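Local coordinates for beta-Ala-His dipeptidase (Homo sapiens, PDB 3DLJ) that hydrolyses Xaa-His dipeptides with the aid of two zinc ions, acting best on carnosine and anserine, at the zinc ion site. Coordinates in Å, arbitrary orientation; residue numbers count along the deposited sequence, not the author numbering.

The zinc ion site. Residues 110, 112, 114, 143-144, 177-178, 206, 456. With ZN (zinc ion), chain B; ZN (zinc ion), chain C.
Two zinc ions 3.5 Å apart, ZN of chain B and ZN of chain C, share one carboxylate in this active site, a worked example of the co-catalytic centre of M20 metallopeptidases. Asp143 is the bridge: with CG anti to the backbone N (chi1 -171°), it sends OD1 to ZN of chain C at 2.0 Å and OD2 to ZN of chain B at 2.2 Å. Each ion then has a histidine and an acidic partner of its own. His456 NE2 and Glu178 OE1 bind ZN of chain B, subtending 115° there, while Glu178 OE2 lies at a looser 2.7 Å from that zinc. His110 NE2 and Asp206 OD2 serve ZN of chain C, where Asp206 OD2 and Asp143 OD1 open to 127°. Further ligands, water included, may be unseen. Glu177, the likely proton acceptor, leaves the metals to its neighbour: its chain bends at chi2 and brings OE2 to 3.5 Å from ZN of chain C, over the rim of one face of the His110 imidazole, opposite Asn144 CB. From there it could take a proton from a zinc-bound water, as expected for the general base of this family; the structure itself shows no such water.

A second shell steadies several of these ligands. His110 ND1 donates nearly in its ring plane, and in the carbonyl plane, to the Asp112 carbonyl O (2.9 Å), though bent at hydrogen; this steadies the imidazole's rotation and may make NE2 a stronger electron-pair donor to zinc. Asp112 also accepts the Glu178 backbone N through the syn lone pair of OD2. Gln114 packs CG over the centre of the His456 ring, and its amide NE2 reaches Glu178 OE2 at 2.8 Å, nearly straight at hydrogen but from above the carboxylate plane.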
loop_
_atom_site.group_PDB
_atom_site.type_symbol
_atom_site.label_atom_id
_atom_site.label_comp_id
_atom_site.label_asym_id
_atom_site.label_seq_id
_atom_site.Cartn_x
_atom_site.Cartn_y
_atom_site.Cartn_z
ATOM N N HIS A 110 2.313 -5.613 -7.635
ATOM C CA HIS A 110 0.940 -5.612 -8.198
ATOM C C HIS A 110 0.814 -4.570 -9.286
ATOM O O HIS A 110 1.424 -3.491 -9.201
ATOM C CB HIS A 110 -0.152 -5.422 -7.125
ATOM C CG HIS A 110 -0.159 -4.061 -6.475
ATOM N ND1 HIS A 110 -0.899 -2.999 -6.959
ATOM C CD2 HIS A 110 0.467 -3.600 -5.365
ATOM C CE1 HIS A 110 -0.722 -1.943 -6.185
ATOM N NE2 HIS A 110 0.102 -2.281 -5.209
ATOM N N ASP A 112 -2.372 -3.697 -10.647
ATOM C CA ASP A 112 -3.619 -2.946 -10.502
ATOM C C ASP A 112 -3.399 -1.651 -9.721
ATOM O O ASP A 112 -2.497 -1.558 -8.873
ATOM C CB ASP A 112 -4.718 -3.787 -9.822
ATOM C CG ASP A 112 -4.350 -4.192 -8.417
ATOM O OD1 ASP A 112 -3.209 -4.692 -8.214
ATOM O OD2 ASP A 112 -5.192 -3.999 -7.506
ATOM N N GLN A 114 -5.486 2.004 -7.848
ATOM C CA GLN A 114 -6.639 2.703 -7.285
ATOM C C GLN A 114 -7.301 3.529 -8.392
ATOM O O GLN A 114 -6.599 4.022 -9.285
ATOM C CB GLN A 114 -6.192 3.637 -6.150
ATOM C CG GLN A 114 -5.916 2.928 -4.814
ATOM C CD GLN A 114 -7.207 2.444 -4.116
ATOM O OE1 GLN A 114 -8.193 3.171 -4.051
ATOM N NE2 GLN A 114 -7.192 1.222 -3.608
ATOM N N ASP A 143 2.684 3.535 -6.904
ATOM C CA ASP A 143 1.857 2.424 -6.367
ATOM C C ASP A 143 1.050 1.666 -7.468
ATOM O O ASP A 143 -0.113 1.987 -7.701
ATOM C CB ASP A 143 0.906 3.017 -5.315
ATOM C CG ASP A 143 0.140 1.967 -4.516
ATOM O OD1 ASP A 143 0.463 0.755 -4.582
ATOM O OD2 ASP A 143 -0.807 2.379 -3.796
ATOM N N ASN A 144 1.618 0.658 -8.137
ATOM C CA ASN A 144 2.955 0.107 -7.892
ATOM C C ASN A 144 3.768 -0.169 -9.178
ATOM O O ASN A 144 4.625 -1.042 -9.185
ATOM C CB ASN A 144 2.798 -1.188 -7.089
ATOM C CG ASN A 144 4.086 -1.655 -6.449
ATOM O OD1 ASN A 144 4.383 -2.855 -6.446
ATOM N ND2 ASN A 144 4.855 -0.721 -5.892
ATOM N N GLU A 177 -4.385 -6.262 -5.847
ATOM C CA GLU A 177 -3.905 -5.823 -4.530
ATOM C C GLU A 177 -4.774 -4.736 -3.911
ATOM O O GLU A 177 -5.016 -4.742 -2.701
ATOM C CB GLU A 177 -2.462 -5.352 -4.627
ATOM C CG GLU A 177 -1.737 -5.158 -3.292
ATOM C CD GLU A 177 -2.001 -3.800 -2.668
ATOM O OE1 GLU A 177 -1.821 -3.687 -1.444
ATOM O OE2 GLU A 177 -2.414 -2.855 -3.386
ATOM N N GLU A 178 -5.226 -3.797 -4.746
ATOM C CA GLU A 178 -6.105 -2.701 -4.319
ATOM C C GLU A 178 -7.544 -3.146 -4.006
ATOM O O GLU A 178 -8.351 -2.358 -3.509
ATOM C CB GLU A 178 -6.128 -1.593 -5.372
ATOM C CG GLU A 178 -4.756 -1.066 -5.760
ATOM C CD GLU A 178 -4.100 -0.260 -4.662
ATOM O OE1 GLU A 178 -2.993 0.240 -4.909
ATOM O OE2 GLU A 178 -4.691 -0.088 -3.560
ATOM N N ASP A 206 6.817 -1.381 -2.052
ATOM C CA ASP A 206 5.548 -0.693 -2.226
ATOM C C ASP A 206 5.265 0.191 -1.036
ATOM O O ASP A 206 4.228 0.080 -0.377
ATOM C CB ASP A 206 4.426 -1.709 -2.436
ATOM C CG ASP A 206 3.145 -1.076 -3.010
ATOM O OD1 ASP A 206 3.162 0.139 -3.360
ATOM O OD2 ASP A 206 2.114 -1.804 -3.083
ATOM N N HIS A 456 -2.695 6.680 -3.719
ATOM C CA HIS A 456 -4.156 6.633 -3.446
ATOM C C HIS A 456 -4.789 8.026 -3.389
ATOM O O HIS A 456 -5.839 8.199 -2.748
ATOM C CB HIS A 456 -4.451 5.932 -2.116
ATOM C CG HIS A 456 -4.045 4.495 -2.066
ATOM N ND1 HIS A 456 -4.668 3.577 -1.240
ATOM C CD2 HIS A 456 -3.080 3.813 -2.727
ATOM C CE1 HIS A 456 -4.113 2.389 -1.412
ATOM N NE2 HIS A 456 -3.144 2.505 -2.308
HETATM ZN ZN ZN B . -2.215 0.890 -3.106
HETATM ZN ZN ZN C . 0.597 -1.026 -3.788
#